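Local coordinates for protein Bd3459 (Bdellovibrio bacteriovorus, PDB 5CEC) that probably acts as a serine-type D,D-peptidase of the S13 family, a predatory endopeptidase that is bound by the ankyrin-repeat immunity protein Bd3460, at residues A[284-289]-A[301-306]; A[195-200]-A[425-430]; A[111-116]-A[241-246]; A[255-260]-A[288-293]. The protein carries 1 engineered substitution. One frame throughout, in Å; residues are numbered along the deposited sequence.

Interaction 1. Residues A[284-289]-A[301-306]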
# COMPACT_ATOMS: atom_id res chain seq x y z
N ILE A 284 -11.49 4.21 -20.14
CA ILE A 284 -10.30 4.25 -19.30
C ILE A 284 -9.27 5.22 -19.88
O ILE A 284 -9.01 5.20 -21.07
CB ILE A 284 -9.69 2.83 -19.15
CG1 ILE A 284 -8.47 2.83 -18.22
CG2 ILE A 284 -9.34 2.19 -20.50
CD1 ILE A 284 -8.10 1.46 -17.68
N GLU A 285 -8.73 6.09 -19.03
CA GLU A 285 -7.76 7.08 -19.48
C GLU A 285 -6.68 7.16 -18.43
O GLU A 285 -6.91 7.64 -17.32
CB GLU A 285 -8.42 8.42 -19.71
CG GLU A 285 -7.48 9.47 -20.25
CD GLU A 285 -8.12 10.83 -20.38
OE1 GLU A 285 -9.33 10.91 -20.71
OE2 GLU A 285 -7.40 11.82 -20.18
N PHE A 286 -5.51 6.65 -18.79
CA PHE A 286 -4.37 6.63 -17.92
C PHE A 286 -3.29 7.61 -18.37
O PHE A 286 -3.12 7.91 -19.56
CB PHE A 286 -3.75 5.22 -17.89
CG PHE A 286 -4.29 4.32 -16.80
CD1 PHE A 286 -5.65 4.30 -16.47
CD2 PHE A 286 -3.43 3.48 -16.11
CE1 PHE A 286 -6.11 3.46 -15.47
CE2 PHE A 286 -3.91 2.63 -15.12
CZ PHE A 286 -5.24 2.62 -14.80
N HIS A 287 -2.54 8.10 -17.39
CA HIS A 287 -1.36 8.88 -17.64
C HIS A 287 -0.14 8.37 -16.89
O HIS A 287 0.97 8.84 -17.18
CB HIS A 287 -1.61 10.35 -17.25
CG HIS A 287 -2.86 10.90 -17.84
ND1 HIS A 287 -2.89 11.42 -19.11
CD2 HIS A 287 -4.13 10.96 -17.37
CE1 HIS A 287 -4.12 11.79 -19.41
NE2 HIS A 287 -4.89 11.53 -18.36
N ASN A 288 -0.31 7.46 -15.93
CA ASN A 288 0.80 6.87 -15.22
C ASN A 288 0.36 5.53 -14.69
O ASN A 288 -0.80 5.13 -14.85
CB ASN A 288 1.34 7.83 -14.14
CG ASN A 288 0.34 8.11 -13.02
OD1 ASN A 288 -0.54 7.34 -12.73
ND2 ASN A 288 0.48 9.27 -12.41
N GLY A 289 1.28 4.81 -14.07
CA GLY A 289 0.99 3.48 -13.58
C GLY A 289 0.44 3.42 -12.17
O GLY A 289 -0.14 2.43 -11.77
N VAL A 301 -4.65 15.90 -12.87
CA VAL A 301 -4.78 14.90 -13.90
C VAL A 301 -4.64 13.55 -13.20
O VAL A 301 -3.55 13.22 -12.71
CB VAL A 301 -3.69 15.09 -14.99
CG1 VAL A 301 -3.77 13.94 -15.99
CG2 VAL A 301 -3.81 16.45 -15.69
N TYR A 302 -5.76 12.80 -13.11
CA TYR A 302 -5.79 11.49 -12.43
C TYR A 302 -6.16 10.43 -13.46
O TYR A 302 -7.00 10.66 -14.34
CB TYR A 302 -6.83 11.47 -11.31
CG TYR A 302 -6.48 12.34 -10.12
CD1 TYR A 302 -5.55 11.95 -9.20
CD2 TYR A 302 -7.05 13.61 -9.98
CE1 TYR A 302 -5.23 12.73 -8.10
CE2 TYR A 302 -6.71 14.43 -8.91
CZ TYR A 302 -5.78 13.99 -7.97
OH TYR A 302 -5.43 14.81 -6.91
N ASN A 303 -5.60 9.23 -13.31
CA ASN A 303 -6.12 8.10 -14.05
C ASN A 303 -7.60 7.94 -13.69
O ASN A 303 -7.98 8.02 -12.52
CB ASN A 303 -5.42 6.81 -13.63
CG ASN A 303 -3.97 6.72 -14.04
OD1 ASN A 303 -3.47 7.48 -14.86
ND2 ASN A 303 -3.27 5.76 -13.46
N GLU A 304 -8.42 7.70 -14.71
CA GLU A 304 -9.84 7.46 -14.50
C GLU A 304 -10.28 6.25 -15.29
O GLU A 304 -9.73 5.97 -16.36
CB GLU A 304 -10.70 8.66 -14.91
CG GLU A 304 -10.38 9.95 -14.15
CD GLU A 304 -11.46 10.99 -14.28
OE1 GLU A 304 -12.33 10.82 -15.13
OE2 GLU A 304 -11.41 12.01 -13.60
N ALA A 305 -11.27 5.56 -14.76
CA ALA A 305 -11.92 4.47 -15.51
C ALA A 305 -13.28 4.20 -14.94
O ALA A 305 -13.65 4.72 -13.86
CB ALA A 305 -11.09 3.19 -15.46
N THR A 306 -14.04 3.37 -15.64
CA THR A 306 -15.34 2.96 -15.16
C THR A 306 -15.21 1.83 -14.15
O THR A 306 -14.27 1.04 -14.18
CB THR A 306 -16.27 2.55 -16.31
OG1 THR A 306 -15.81 1.31 -16.86
CG2 THR A 306 -16.35 3.62 -17.42
O HOH W 1 -10.49 10.75 -17.66
O HOH W 2 -7.70 10.85 -17.01
O HOH W 3 -2.93 8.99 -12.23
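Asn303 carries its CG anti to the carbonyl carbon, beside the backbone N (chi1 -69°), and this swings the amide in among residues 286-288. His287 makes the same choice, and one face of its ring meets Val301 CG1, 3.3 Å from His287 CD2. The Asn303 amide grips the facing backbone at both ends. Asn303 OD1 takes a nearly straight bond from His287 N (2.8 Å, 172°), approached from above its carbonyl plane, and a weaker one from Asn288 N, while Asn303 ND2 donates to Asn288 O at 2.9 Å. The amide also lies flat on the Phe286 ring, the planes 8° apart, with Asn303 ND2 3.5 Å from Phe286 CD2; Phe269 stacks on that ring too. Strands 284-285 and 304-306 pair antiparallel through Glu285 N to Glu304 O (2.9 Å) and Glu304 N to Glu285 O (3.0 Å). Glu285 and Glu304 share a face, their OE1 atoms 6.3 Å apart; Ile284 packs on Ala305 on the opposite face of the sheet. Asn303 ND2 also bonds Ser72, so a buried amide is fixed in rotation at both ends. Lys65, salt-bridged to Glu285, and a water between the two OE1 atoms probably ease the carboxylate repulsion.

Interaction 2. Residues A[195-200]-A[425-430]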
# COMPACT_ATOMS: atom_id res chain seq x y z
N LYS A 195 18.70 -9.05 6.22
CA LYS A 195 19.34 -10.36 6.30
C LYS A 195 18.44 -11.35 7.02
O LYS A 195 18.37 -12.52 6.63
CB LYS A 195 20.72 -10.24 6.99
CG LYS A 195 21.45 -11.56 7.18
CD LYS A 195 22.87 -11.34 7.67
CE LYS A 195 23.63 -12.65 7.78
NZ LYS A 195 23.08 -13.55 8.82
N THR A 196 17.74 -10.89 8.06
CA THR A 196 16.81 -11.73 8.79
C THR A 196 15.62 -12.14 7.94
O THR A 196 15.22 -13.29 7.96
CB THR A 196 16.34 -11.02 10.07
OG1 THR A 196 17.49 -10.79 10.90
CG2 THR A 196 15.32 -11.85 10.83
N LYS A 197 15.05 -11.19 7.19
CA LYS A 197 13.99 -11.50 6.23
C LYS A 197 14.48 -12.48 5.18
O LYS A 197 13.78 -13.45 4.86
CB LYS A 197 13.48 -10.24 5.54
CG LYS A 197 12.66 -9.35 6.44
CD LYS A 197 12.35 -8.04 5.77
CE LYS A 197 11.67 -7.08 6.73
NZ LYS A 197 10.22 -7.40 6.89
N ALA A 198 15.67 -12.24 4.64
CA ALA A 198 16.22 -13.13 3.62
C ALA A 198 16.36 -14.57 4.12
O ALA A 198 16.05 -15.53 3.42
CB ALA A 198 17.56 -12.61 3.14
N ALA A 199 16.86 -14.72 5.33
CA ALA A 199 16.96 -16.03 5.94
C ALA A 199 15.61 -16.76 6.07
O ALA A 199 15.53 -17.98 5.89
CB ALA A 199 17.61 -15.90 7.29
N ARG A 200 14.54 -16.01 6.34
CA ARG A 200 13.20 -16.61 6.41
C ARG A 200 12.71 -17.21 5.08
O ARG A 200 11.88 -18.09 5.09
CB ARG A 200 12.18 -15.61 6.95
CG ARG A 200 12.38 -15.27 8.42
CD ARG A 200 11.48 -14.14 8.87
NE ARG A 200 10.07 -14.49 8.71
CZ ARG A 200 9.07 -13.62 8.67
NH1 ARG A 200 9.28 -12.30 8.78
NH2 ARG A 200 7.82 -14.07 8.51
N LEU A 425 6.38 -13.01 2.21
CA LEU A 425 7.40 -12.04 2.57
C LEU A 425 8.12 -11.64 1.29
O LEU A 425 9.19 -12.16 0.99
CB LEU A 425 8.35 -12.65 3.59
CG LEU A 425 9.37 -11.71 4.22
CD1 LEU A 425 8.68 -10.58 4.97
CD2 LEU A 425 10.28 -12.52 5.16
N PRO A 426 7.55 -10.67 0.55
CA PRO A 426 8.12 -10.36 -0.75
C PRO A 426 9.38 -9.50 -0.61
O PRO A 426 9.32 -8.42 -0.01
CB PRO A 426 6.96 -9.66 -1.47
CG PRO A 426 6.15 -9.07 -0.38
CD PRO A 426 6.28 -9.99 0.78
N LEU A 427 10.51 -9.99 -1.10
CA LEU A 427 11.76 -9.25 -1.17
C LEU A 427 12.10 -9.03 -2.64
O LEU A 427 11.52 -9.66 -3.53
CB LEU A 427 12.89 -10.04 -0.48
CG LEU A 427 12.65 -10.39 0.98
CD1 LEU A 427 13.88 -11.10 1.55
CD2 LEU A 427 12.28 -9.22 1.84
N PRO A 428 13.09 -8.16 -2.92
CA PRO A 428 13.46 -7.91 -4.30
C PRO A 428 14.20 -9.05 -4.96
O PRO A 428 14.38 -9.04 -6.17
CB PRO A 428 14.36 -6.65 -4.23
CG PRO A 428 14.01 -6.01 -2.90
CD PRO A 428 13.72 -7.19 -2.00
N PHE A 429 14.61 -10.04 -4.16
CA PHE A 429 15.41 -11.18 -4.59
C PHE A 429 14.85 -12.43 -3.91
O PHE A 429 14.13 -12.32 -2.90
CB PHE A 429 16.90 -10.96 -4.24
CG PHE A 429 17.13 -10.61 -2.80
CD1 PHE A 429 17.28 -11.60 -1.84
CD2 PHE A 429 17.21 -9.28 -2.39
CE1 PHE A 429 17.46 -11.27 -0.53
CE2 PHE A 429 17.41 -8.95 -1.06
CZ PHE A 429 17.54 -9.96 -0.14
N ASP A 430 15.23 -13.60 -4.42
CA ASP A 430 14.89 -14.86 -3.75
C ASP A 430 16.07 -15.82 -3.89
O ASP A 430 17.15 -15.40 -4.28
CB ASP A 430 13.55 -15.41 -4.25
CG ASP A 430 13.62 -16.00 -5.65
OD1 ASP A 430 14.67 -15.90 -6.32
OD2 ASP A 430 12.61 -16.60 -6.09
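An irregular run, residues 425-430, passes helix 188-200 along residues 197-200, with CA atoms no nearer than 7.6 Å (Lys197 to Leu425, and Ala198 to Leu427), so side chains fill the gap. Leu425 buries the most surface. Its CG is anti to the backbone N (chi1 -172°), and Leu425 CD2 slots between Lys197 and Arg200, 3.6 Å from Lys197 O and 3.8 Å from Arg200 NH1. That methyl lies over one face of the Arg200 guanidinium, offset toward its rim, on a side chain bent at chi3 (60°). Two residues on, Leu427 CD1 rests against the helix backbone, 3.7 Å from Ala198 CA, while Leu427 CD2 meets the Lys197 methylenes, 4.0 Å from Lys197 CB. Phe429 completes the row edge-on: Ala198 CB lies near the ring plane, 3.9 Å from Phe429 CE1. The ring also stacks with Phe123, and Met120 of helix 118-130 touches it. Pro426 turns instead to helix 240-250, so residues 425-430 run between two helices. No hydrogen bond crosses the contact. Dispersion holds it: the Lys197 methylenes give an apolar surface, and the Leu425 methyl lies on the flat face of a charged guanidinium, whose in-plane N-H groups are probably left for solvent or other partners.

Interaction 3. Residues A[111-116]-A[241-246]. With SO4 (sulfate ion), chain D.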
# COMPACT_ATOMS: atom_id res chain seq x y z
N SER A 111 18.46 -4.21 -16.53
CA SER A 111 17.27 -4.90 -16.94
C SER A 111 15.99 -4.07 -16.76
O SER A 111 14.90 -4.60 -16.97
CB SER A 111 17.12 -6.20 -16.15
OG SER A 111 17.01 -5.92 -14.77
N ARG A 112 16.11 -2.84 -16.27
CA ARG A 112 14.97 -2.02 -15.85
C ARG A 112 14.17 -2.65 -14.71
O ARG A 112 13.01 -2.36 -14.49
CB ARG A 112 14.06 -1.66 -17.02
CG ARG A 112 14.81 -1.04 -18.19
CD ARG A 112 13.88 -0.31 -19.16
NE ARG A 112 13.37 0.93 -18.58
CZ ARG A 112 14.01 2.09 -18.55
NH1 ARG A 112 15.23 2.21 -19.10
NH2 ARG A 112 13.43 3.13 -17.96
N ASP A 113 14.86 -3.45 -13.89
CA ASP A 113 14.27 -3.99 -12.65
C ASP A 113 13.68 -2.78 -11.91
O ASP A 113 14.41 -1.83 -11.59
CB ASP A 113 15.39 -4.69 -11.84
CG ASP A 113 14.94 -5.28 -10.54
OD1 ASP A 113 13.88 -4.92 -9.99
OD2 ASP A 113 15.71 -6.14 -10.06
N PRO A 114 12.38 -2.83 -11.58
CA PRO A 114 11.68 -1.70 -10.95
C PRO A 114 11.67 -1.73 -9.44
O PRO A 114 10.95 -0.96 -8.81
CB PRO A 114 10.25 -1.84 -11.49
CG PRO A 114 10.08 -3.31 -11.56
CD PRO A 114 11.42 -3.86 -12.00
N LEU A 115 12.49 -2.61 -8.86
CA LEU A 115 12.63 -2.71 -7.41
C LEU A 115 14.09 -2.84 -7.03
O LEU A 115 14.44 -3.63 -6.16
CB LEU A 115 11.76 -3.86 -6.88
CG LEU A 115 11.63 -4.06 -5.38
CD1 LEU A 115 11.41 -2.74 -4.68
CD2 LEU A 115 10.54 -5.07 -5.04
N PHE A 116 14.91 -2.01 -7.64
CA PHE A 116 16.36 -2.06 -7.44
C PHE A 116 16.73 -0.80 -6.68
O PHE A 116 16.87 0.28 -7.26
CB PHE A 116 17.12 -2.20 -8.76
CG PHE A 116 18.46 -2.84 -8.63
CD1 PHE A 116 19.38 -2.39 -7.70
CD2 PHE A 116 18.82 -3.91 -9.41
CE1 PHE A 116 20.62 -2.97 -7.58
CE2 PHE A 116 20.08 -4.51 -9.29
CZ PHE A 116 20.96 -4.04 -8.37
N LYS A 241 5.69 -11.76 -10.00
CA LYS A 241 4.58 -11.89 -9.05
C LYS A 241 4.96 -11.30 -7.67
O LYS A 241 4.13 -10.72 -7.01
CB LYS A 241 4.10 -13.35 -8.93
CG LYS A 241 5.15 -14.30 -8.38
CD LYS A 241 4.77 -15.76 -8.30
CE LYS A 241 5.95 -16.52 -7.71
NZ LYS A 241 5.65 -17.92 -7.33
N THR A 242 6.20 -11.56 -7.24
CA THR A 242 6.71 -11.06 -5.96
C THR A 242 6.82 -9.52 -5.95
O THR A 242 6.49 -8.84 -4.97
CB THR A 242 8.04 -11.71 -5.62
OG1 THR A 242 7.86 -13.13 -5.63
CG2 THR A 242 8.61 -11.23 -4.30
N ILE A 243 7.38 -9.00 -7.03
CA ILE A 243 7.50 -7.54 -7.20
C ILE A 243 6.11 -6.89 -7.14
O ILE A 243 5.90 -5.86 -6.48
CB ILE A 243 8.24 -7.20 -8.51
CG1 ILE A 243 9.69 -7.71 -8.42
CG2 ILE A 243 8.16 -5.68 -8.80
CD1 ILE A 243 10.40 -7.65 -9.75
N LEU A 244 5.17 -7.51 -7.85
CA LEU A 244 3.78 -7.03 -7.85
C LEU A 244 3.13 -7.12 -6.47
O LEU A 244 2.47 -6.19 -6.02
CB LEU A 244 2.94 -7.79 -8.89
CG LEU A 244 3.36 -7.55 -10.33
CD1 LEU A 244 2.72 -8.58 -11.23
CD2 LEU A 244 3.02 -6.17 -10.84
N LYS A 245 3.37 -8.24 -5.78
CA LYS A 245 2.86 -8.40 -4.42
C LYS A 245 3.37 -7.27 -3.52
O LYS A 245 2.59 -6.66 -2.77
CB LYS A 245 3.27 -9.76 -3.83
CG LYS A 245 2.71 -10.07 -2.46
CD LYS A 245 1.29 -10.54 -2.48
CE LYS A 245 0.75 -10.68 -1.06
NZ LYS A 245 -0.62 -11.25 -0.99
N ARG A 246 4.68 -7.01 -3.58
CA ARG A 246 5.25 -5.91 -2.77
C ARG A 246 4.57 -4.58 -3.15
O ARG A 246 4.13 -3.82 -2.27
CB ARG A 246 6.74 -5.82 -2.98
CG ARG A 246 7.44 -4.77 -2.15
CD ARG A 246 7.27 -4.99 -0.66
NE ARG A 246 8.26 -4.23 0.10
CZ ARG A 246 8.20 -4.00 1.40
NH1 ARG A 246 7.13 -4.34 2.13
NH2 ARG A 246 9.21 -3.39 1.97
S SO4 D . 8.24 -3.09 5.59
O1 SO4 D . 8.32 -3.27 7.06
O2 SO4 D . 7.03 -3.77 5.06
O3 SO4 D . 9.46 -3.54 4.89
O4 SO4 D . 8.03 -1.63 5.33
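An Asx turn shapes the loop 111-116, with Asp113 OD1 accepting from Leu115 N two residues on (2.9 Å, 157°), the donor lying above the carboxylate plane. The turn presents Pro114 and Leu115 to helix 240-250. Ile243 answers from the helix: its CG2 is anti to the backbone N and meets Pro114 CG at 4.1 Å, the two side chains crossing at about a right angle. Its other branch, Ile243 CG1, lies 4.4 Å from Leu115 CD2. These are loose, purely apolar touches, and no hydrogen bond joins the two segments. The loop links strand 104-109 of the mixed sheet to helix 118-130, so the contact seats that sheet's connection against the helical part of the chain, where Ile255 and Leu259 of helix 253-262 pack beside the same residues. One turn after Ile243, Arg246 lays its CG against Leu115 CD2 (4.2 Å). From there its chain, bent at chi2 (60°), carries the guanidinium to a sulfate, probably from the crystallisation liquor. Arg246 NH1 donates to sulfate O2 at 3.0 Å, almost straight at 178°, and Arg246 NH2 to sulfate O3 at 2.9 Å, a two-pronged grip with the sulfur in the guanidinium plane. Arg246 NE is taken by a salt bridge to Glu152.

Interaction 4. Residues A[255-260]-A[288-293]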
# COMPACT_ATOMS: atom_id res chain seq x y z
N ILE A 255 7.37 1.51 -7.99
CA ILE A 255 7.31 0.26 -8.75
C ILE A 255 6.28 0.40 -9.88
O ILE A 255 6.53 0.00 -11.03
CB ILE A 255 6.99 -0.97 -7.88
CG1 ILE A 255 8.03 -1.15 -6.76
CG2 ILE A 255 6.91 -2.24 -8.70
CD1 ILE A 255 7.65 -2.20 -5.73
N ALA A 256 5.10 0.92 -9.54
CA ALA A 256 4.01 0.97 -10.52
C ALA A 256 4.38 1.87 -11.70
O ALA A 256 4.12 1.52 -12.86
CB ALA A 256 2.74 1.47 -9.86
N ASP A 257 4.92 3.05 -11.41
CA ASP A 257 5.24 4.00 -12.47
C ASP A 257 6.35 3.46 -13.36
O ASP A 257 6.30 3.60 -14.57
CB ASP A 257 5.58 5.39 -11.89
CG ASP A 257 4.37 6.09 -11.34
OD1 ASP A 257 3.29 5.97 -11.96
OD2 ASP A 257 4.50 6.80 -10.33
N ASN A 258 7.34 2.78 -12.77
CA ASN A 258 8.40 2.23 -13.56
C ASN A 258 7.96 1.05 -14.42
O ASN A 258 8.44 0.92 -15.52
CB ASN A 258 9.64 1.93 -12.72
CG ASN A 258 10.47 3.18 -12.51
OD1 ASN A 258 11.20 3.59 -13.42
ND2 ASN A 258 10.28 3.86 -11.38
N LEU A 259 7.07 0.21 -13.89
CA LEU A 259 6.53 -0.86 -14.72
C LEU A 259 5.81 -0.24 -15.94
O LEU A 259 5.98 -0.71 -17.05
CB LEU A 259 5.57 -1.75 -13.95
CG LEU A 259 6.22 -2.77 -13.02
CD1 LEU A 259 5.19 -3.39 -12.12
CD2 LEU A 259 6.99 -3.85 -13.79
N TYR A 260 4.99 0.78 -15.70
CA TYR A 260 4.20 1.41 -16.77
C TYR A 260 5.11 2.02 -17.81
O TYR A 260 4.88 1.85 -19.02
CB TYR A 260 3.30 2.42 -16.12
CG TYR A 260 2.34 3.19 -16.96
CD1 TYR A 260 2.69 4.43 -17.49
CD2 TYR A 260 1.05 2.74 -17.16
CE1 TYR A 260 1.78 5.19 -18.20
CE2 TYR A 260 0.13 3.49 -17.90
CZ TYR A 260 0.50 4.70 -18.41
OH TYR A 260 -0.44 5.42 -19.09
N ASN A 288 -0.31 7.46 -15.93
CA ASN A 288 0.80 6.87 -15.22
C ASN A 288 0.36 5.53 -14.69
O ASN A 288 -0.80 5.13 -14.85
CB ASN A 288 1.34 7.83 -14.14
CG ASN A 288 0.34 8.11 -13.02
OD1 ASN A 288 -0.54 7.34 -12.73
ND2 ASN A 288 0.48 9.27 -12.41
N GLY A 289 1.28 4.81 -14.07
CA GLY A 289 0.99 3.48 -13.58
C GLY A 289 0.44 3.42 -12.17
O GLY A 289 -0.14 2.43 -11.77
N SER A 290 0.65 4.50 -11.42
CA SER A 290 0.39 4.51 -9.99
C SER A 290 -0.98 5.00 -9.57
O SER A 290 -1.46 4.62 -8.49
CB SER A 290 1.47 5.33 -9.28
OG SER A 290 1.42 6.65 -9.72
N GLY A 291 -1.56 5.93 -10.35
CA GLY A 291 -2.82 6.56 -9.98
C GLY A 291 -2.78 7.94 -9.34
O GLY A 291 -3.82 8.56 -9.13
N ASN A 292 -1.59 8.43 -9.07
CA ASN A 292 -1.55 9.69 -8.33
C ASN A 292 -1.64 10.87 -9.32
O ASN A 292 -1.73 10.71 -10.53
CB ASN A 292 -0.34 9.77 -7.41
CG ASN A 292 0.94 9.84 -8.17
OD1 ASN A 292 0.95 9.72 -9.38
ND2 ASN A 292 2.03 10.11 -7.48
N ASN A 293 -1.71 12.06 -8.77
CA ASN A 293 -1.91 13.26 -9.56
C ASN A 293 -0.70 13.61 -10.41
O ASN A 293 0.37 13.84 -9.88
CB ASN A 293 -2.22 14.40 -8.62
CG ASN A 293 -2.71 15.64 -9.33
OD1 ASN A 293 -2.82 15.69 -10.57
ND2 ASN A 293 -3.00 16.67 -8.55
O HOH W 4 4.16 9.34 -9.60
O HOH W 5 3.95 5.94 -14.83
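Packing is tightest where Gly289 lies against helix 253-262, its CA only 4.4 Å from Asp257 CA. The position where a side chain would start faces Ala256 O and Tyr260 CB, so the bare glycine backbone is what allows this closeness. Tyr260 has its CG anti to the backbone N (chi1 -178°) and lays one ring face against the peptide between Asn288 and Gly289; Tyr260 CG lies 3.5 Å from Gly289 N, and Asn288 C sits over the ring centre. Ala256 CB is 3.6 Å from Gly289 O. Asp257 OD1 gathers three donors: Ser290 OG at 3.0 Å on its syn lone pair, and, weakly, Gly289 N and Ser290 N. A water beside Gly289 N accepts from it. Toward Asn292 the contact loosens, and another water donates to Asp257 OD2 at 2.7 Å and accepts from Asn292 ND2; Thr161 also bonds OD2. An Asx motif folds the loop, Asn288 OD1 accepting from Gly291 N at 2.9 Å, while Asn288 ND2 bonds Glu294. Beyond the contact Ser290 O receives a hydrogen bond from Lys73, the lysine of a likely SxxK motif, which Ala256 also touches. The arrangement is consistent with the second shell of a penicillin-binding-protein active site.

How the interactions relate
Interactions 1 and 4 are contiguous, sharing Asn288 and Gly289 with centres 10 Å apart; Asn293 OD1 to Val301 N (2.9 Å) probably adds a hydrogen bond, and Phe286 CB lies 3.5 Å from Tyr260 OH. Interaction 4 touches Lys73 of the probable SxxK site, whereas interaction 1 only lies near that site, Asn303 bonding the adjacent Ser72. Interaction 3 meets interaction 4 where helices 240-250 and 253-262 follow each other, Ile243 CG2 standing 3.7 Å from Ile255 CG2, with centres 13 Å apart. Interaction 2 touches interaction 3, Leu427 O to Thr242 CG2 (3.4 Å), and the Lys197 side chain comes to about 4 Å from the sulfate held by Arg246. It lies 33 Å, centre to centre, from interaction 1.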